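Local coordinates for protein CzcP cation efflux P1-ATPase (PDB 4U9R) that probably couples ATP hydrolysis to the export of zinc and other divalent cations across the cell membrane, its N-terminal extension binding cadmium in a ferredoxin-like domain, at residues Lys25-Ile30 / Gln73-Tyr78. Residues are numbered along the deposited sequence; the frame is centred on the assembly and turned at random.
Sequences KLRLDI and QICVHY. With CD (cadmium ion), chain C; TCE (3,3',3''-phosphanetriyltripropanoic acid), chain D.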
ATOM      1  N   LYS A  25      -5.539  -8.664 -22.022  1.00 32.39           N
ATOM      2  CA  LYS A  25      -4.774  -8.232 -20.870  1.00 33.18           C
ATOM      3  C   LYS A  25      -4.433  -6.768 -20.966  1.00 32.21           C
ATOM      4  O   LYS A  25      -4.118  -6.305 -22.035  1.00 29.90           O
ATOM      5  CB  LYS A  25      -3.456  -8.991 -20.840  1.00 34.49           C
ATOM      6  CG  LYS A  25      -3.686 -10.472 -20.994  1.00 38.85           C
ATOM      7  CD  LYS A  25      -2.457 -11.303 -20.808  1.00 41.29           C
ATOM      8  CE  LYS A  25      -2.876 -12.768 -21.024  1.00 46.91           C
ATOM      9  NZ  LYS A  25      -1.776 -13.699 -20.708  1.00 47.14           N
ATOM     10  N   LEU A  26      -4.424  -6.069 -19.843  1.00 29.86           N
ATOM     11  CA  LEU A  26      -3.838  -4.742 -19.778  1.00 31.17           C
ATOM     12  C   LEU A  26      -2.924  -4.629 -18.580  1.00 30.97           C
ATOM     13  O   LEU A  26      -3.169  -5.249 -17.521  1.00 28.27           O
ATOM     14  CB  LEU A  26      -4.904  -3.645 -19.732  1.00 35.40           C
ATOM     15  CG  LEU A  26      -5.910  -3.556 -18.573  1.00 37.22           C
ATOM     16  CD1 LEU A  26      -5.307  -2.906 -17.367  1.00 50.22           C
ATOM     17  CD2 LEU A  26      -7.082  -2.642 -18.888  1.00 39.49           C
ATOM     18  N   ARG A  27      -1.880  -3.822 -18.726  1.00 29.83           N
ATOM     19  CA  ARG A  27      -0.913  -3.606 -17.663  1.00 31.91           C
ATOM     20  C   ARG A  27      -0.684  -2.154 -17.414  1.00 32.93           C
ATOM     21  O   ARG A  27      -0.711  -1.353 -18.323  1.00 33.64           O
ATOM     22  CB  ARG A  27       0.428  -4.179 -18.061  1.00 36.44           C
ATOM     23  CG  ARG A  27       0.499  -5.656 -17.848  1.00 40.70           C
ATOM     24  CD  ARG A  27       1.686  -6.315 -18.533  1.00 39.29           C
ATOM     25  NE  ARG A  27       1.316  -7.711 -18.754  1.00 45.74           N
ATOM     26  CZ  ARG A  27       2.013  -8.577 -19.478  1.00 46.00           C
ATOM     27  NH1 ARG A  27       3.143  -8.211 -20.053  1.00 45.72           N
ATOM     28  NH2 ARG A  27       1.572  -9.819 -19.608  1.00 46.97           N
ATOM     29  N   LEU A  28      -0.453  -1.822 -16.165  1.00 33.17           N
ATOM     30  CA  LEU A  28      -0.160  -0.491 -15.764  1.00 37.20           C
ATOM     31  C   LEU A  28       0.922  -0.580 -14.688  1.00 41.56           C
ATOM     32  O   LEU A  28       1.051  -1.606 -13.992  1.00 39.37           O
ATOM     33  CB  LEU A  28      -1.395   0.131 -15.165  1.00 41.75           C
ATOM     34  CG  LEU A  28      -2.566   0.412 -16.122  1.00 43.64           C
ATOM     35  CD1 LEU A  28      -3.593  -0.691 -16.036  1.00 47.01           C
ATOM     36  CD2 LEU A  28      -3.230   1.706 -15.739  1.00 48.20           C
ATOM     37  N   ASP A  29       1.687   0.489 -14.545  1.00 40.71           N
ATOM     38  CA  ASP A  29       2.783   0.505 -13.615  1.00 45.88           C
ATOM     39  C   ASP A  29       2.236   0.816 -12.241  1.00 43.11           C
ATOM     40  O   ASP A  29       1.344   1.635 -12.076  1.00 43.34           O
ATOM     41  CB  ASP A  29       3.835   1.525 -14.063  1.00 54.57           C
ATOM     42  CG  ASP A  29       4.357   1.224 -15.446  1.00 56.69           C
ATOM     43  OD1 ASP A  29       5.065   0.209 -15.610  1.00 62.54           O
ATOM     44  OD2 ASP A  29       4.023   1.976 -16.384  1.00 69.48           O
ATOM     45  N   ILE A  30       2.744   0.116 -11.241  1.00 45.42           N
ATOM     46  CA  ILE A  30       2.197   0.235  -9.894  1.00 45.36           C
ATOM     47  C   ILE A  30       2.326   1.647  -9.340  1.00 46.53           C
ATOM     48  O   ILE A  30       1.365   2.173  -8.776  1.00 44.45           O
ATOM     49  CB  ILE A  30       2.830  -0.817  -8.952  1.00 45.13           C
ATOM     50  CG1 ILE A  30       2.175  -2.158  -9.225  1.00 43.01           C
ATOM     51  CG2 ILE A  30       2.618  -0.462  -7.489  1.00 46.03           C
ATOM     52  CD1 ILE A  30       2.917  -3.345  -8.648  1.00 46.67           C
ATOM     53  N   GLN A  73       4.550  -4.088 -12.462  1.00 40.87           N
ATOM     54  CA  GLN A  73       3.251  -3.768 -12.995  1.00 42.23           C
ATOM     55  C   GLN A  73       2.144  -4.582 -12.348  1.00 41.09           C
ATOM     56  O   GLN A  73       2.402  -5.578 -11.637  1.00 39.31           O
ATOM     57  CB  GLN A  73       3.252  -4.068 -14.496  1.00 43.65           C
ATOM     58  CG  GLN A  73       4.240  -3.225 -15.290  1.00 45.17           C
ATOM     59  CD  GLN A  73       4.242  -3.605 -16.756  1.00 45.01           C
ATOM     60  OE1 GLN A  73       4.483  -4.757 -17.114  1.00 45.15           O
ATOM     61  NE2 GLN A  73       3.940  -2.651 -17.598  1.00 49.62           N
ATOM     62  N   ILE A  74       0.907  -4.153 -12.589  1.00 38.49           N
ATOM     63  CA  ILE A  74      -0.220  -5.065 -12.431  1.00 37.63           C
ATOM     64  C   ILE A  74      -0.697  -5.423 -13.788  1.00 35.09           C
ATOM     65  O   ILE A  74      -0.723  -4.580 -14.691  1.00 31.80           O
ATOM     66  CB  ILE A  74      -1.375  -4.547 -11.564  1.00 40.29           C
ATOM     67  CG1 ILE A  74      -1.986  -3.291 -12.107  1.00 46.36           C
ATOM     68  CG2 ILE A  74      -0.881  -4.265 -10.143  1.00 47.09           C
ATOM     69  CD1 ILE A  74      -3.401  -3.159 -11.597  1.00 53.75           C
ATOM     70  N   CYS A  75      -1.079  -6.680 -13.907  1.00 31.03           N
ATOM     71  CA  CYS A  75      -1.596  -7.214 -15.093  1.00 33.29           C
ATOM     72  C   CYS A  75      -2.996  -7.704 -14.767  1.00 31.18           C
ATOM     73  O   CYS A  75      -3.211  -8.441 -13.802  1.00 28.72           O
ATOM     74  CB  CYS A  75      -0.658  -8.315 -15.589  1.00 31.08           C
ATOM     75  SG  CYS A  75      -1.174  -9.067 -17.146  1.00 33.14           S
ATOM     76  N   VAL A  76      -3.961  -7.287 -15.586  1.00 28.53           N
ATOM     77  CA  VAL A  76      -5.332  -7.636 -15.400  1.00 27.31           C
ATOM     78  C   VAL A  76      -5.814  -8.302 -16.667  1.00 29.93           C
ATOM     79  O   VAL A  76      -5.652  -7.764 -17.739  1.00 29.20           O
ATOM     80  CB  VAL A  76      -6.179  -6.378 -15.138  1.00 29.64           C
ATOM     81  CG1 VAL A  76      -7.659  -6.710 -15.003  1.00 30.77           C
ATOM     82  CG2 VAL A  76      -5.750  -5.692 -13.859  1.00 31.31           C
ATOM     83  N   HIS A  77      -6.403  -9.482 -16.522  1.00 26.73           N
ATOM     84  CA  HIS A  77      -6.980 -10.197 -17.598  1.00 28.90           C
ATOM     85  C   HIS A  77      -8.497 -10.010 -17.527  1.00 32.95           C
ATOM     86  O   HIS A  77      -9.115 -10.119 -16.467  1.00 34.51           O
ATOM     87  CB  HIS A  77      -6.681 -11.692 -17.479  1.00 31.08           C
ATOM     88  CG  HIS A  77      -5.219 -12.040 -17.352  1.00 31.01           C
ATOM     89  ND1 HIS A  77      -4.779 -13.341 -17.499  1.00 35.05           N
ATOM     90  CD2 HIS A  77      -4.116 -11.312 -17.032  1.00 31.05           C
ATOM     91  CE1 HIS A  77      -3.468 -13.392 -17.329  1.00 34.32           C
ATOM     92  NE2 HIS A  77      -3.031 -12.175 -17.066  1.00 27.24           N
ATOM     93  N   TYR A  78      -9.092  -9.713 -18.665  1.00 33.24           N
ATOM     94  CA  TYR A  78     -10.500  -9.522 -18.735  1.00 35.68           C
ATOM     95  C   TYR A  78     -11.090 -10.232 -19.969  1.00 36.89           C
ATOM     96  O   TYR A  78     -10.384 -10.570 -20.952  1.00 38.31           O
ATOM     97  CB  TYR A  78     -10.820  -8.030 -18.719  1.00 35.64           C
ATOM     98  CG  TYR A  78     -10.368  -7.299 -19.953  1.00 37.11           C
ATOM     99  CD1 TYR A  78      -9.038  -6.895 -20.088  1.00 33.31           C
ATOM    100  CD2 TYR A  78     -11.268  -7.020 -20.996  1.00 33.85           C
ATOM    101  CE1 TYR A  78      -8.612  -6.235 -21.221  1.00 37.09           C
ATOM    102  CE2 TYR A  78     -10.845  -6.353 -22.139  1.00 35.38           C
ATOM    103  CZ  TYR A  78      -9.501  -5.974 -22.230  1.00 37.31           C
ATOM    104  OH  TYR A  78      -9.029  -5.332 -23.312  1.00 38.45           O
TER
HETATM  105 CD    CD C 302      -1.017 -11.512 -16.617  1.00 37.10          CD
HETATM  106  O16 TCE D 303       5.149 -13.118 -20.768  1.00 74.06           O
HETATM  107  C14 TCE D 303       4.343 -12.206 -20.478  1.00 87.36           C
HETATM  108  O15 TCE D 303       4.080 -11.234 -21.221  1.00 80.76           O
HETATM  109  C5  TCE D 303       3.633 -12.277 -19.138  1.00 84.54           C
HETATM  110  C2  TCE D 303       2.185 -12.691 -19.243  1.00 81.44           C
HETATM  111  P   TCE D 303       1.231 -12.626 -17.676  1.00 64.09           P
HETATM  112  C3  TCE D 303       2.330 -13.470 -16.474  1.00 84.90           C
HETATM  113  C6  TCE D 303       1.562 -14.569 -15.756  1.00 86.17           C
HETATM  114  C8  TCE D 303       2.356 -15.850 -15.583  1.00 89.07           C
HETATM  115  O10 TCE D 303       2.379 -16.369 -14.445  1.00 94.67           O
HETATM  116  O9  TCE D 303       2.946 -16.320 -16.584  1.00 89.41           O
HETATM  117  C1  TCE D 303      -0.118 -13.841 -17.949  1.00 75.02           C
HETATM  118  C4  TCE D 303       0.532 -15.138 -18.424  1.00 84.24           C
HETATM  119  C11 TCE D 303      -0.221 -16.384 -18.002  1.00 87.65           C
HETATM  120  O12 TCE D 303      -1.460 -16.415 -18.179  1.00 90.80           O
HETATM  121  O13 TCE D 303       0.441 -17.319 -17.496  1.00 88.56           O
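Leu26 and Val76 form an antiparallel hydrogen-bonded pair where strand 24-29, outermost in a three-stranded ferredoxin-like sheet, meets central strand 73-78, the N-to-C directions of 25-29 and 73-78 being 161° apart. Their backbone bonds are Leu26 N to Val76 O (3.0 Å) and Val76 N to Leu26 O (2.9 Å); Leu28 and Ile74 repeat the pattern. The apolar face with Leu26, Ile74 and Val76 packs on helix 85-102 through Leu26 and Ile74.

Lys25, Arg27, Cys75 and His77 project from the other face, where cadmium is bound by Cys75 SG at 2.5 Å, His77 NE2 at 2.2 Å, and His62 of strand 58-64. Cys75 SG, anti to its backbone N (chi1 -178°), accepts a nearly straight hydrogen bond from Arg27 NE (3.3 Å), the sulfur sitting 7° out of the guanidinium plane. This second-shell contact would probably stabilise negative charge on the sulfur. Arg27 NH1 and NH2 both reach, weakly, carboxylate oxygen O15 of bound 3,3',3''-phosphanetriyltripropanoic acid.

Extended beyond CG, the Lys25 chain runs beside His77 in the same direction. The resulting CH-pi contact sets Lys25 CE 4.0 Å from the His77 ring centroid, over one face and offset toward the rim.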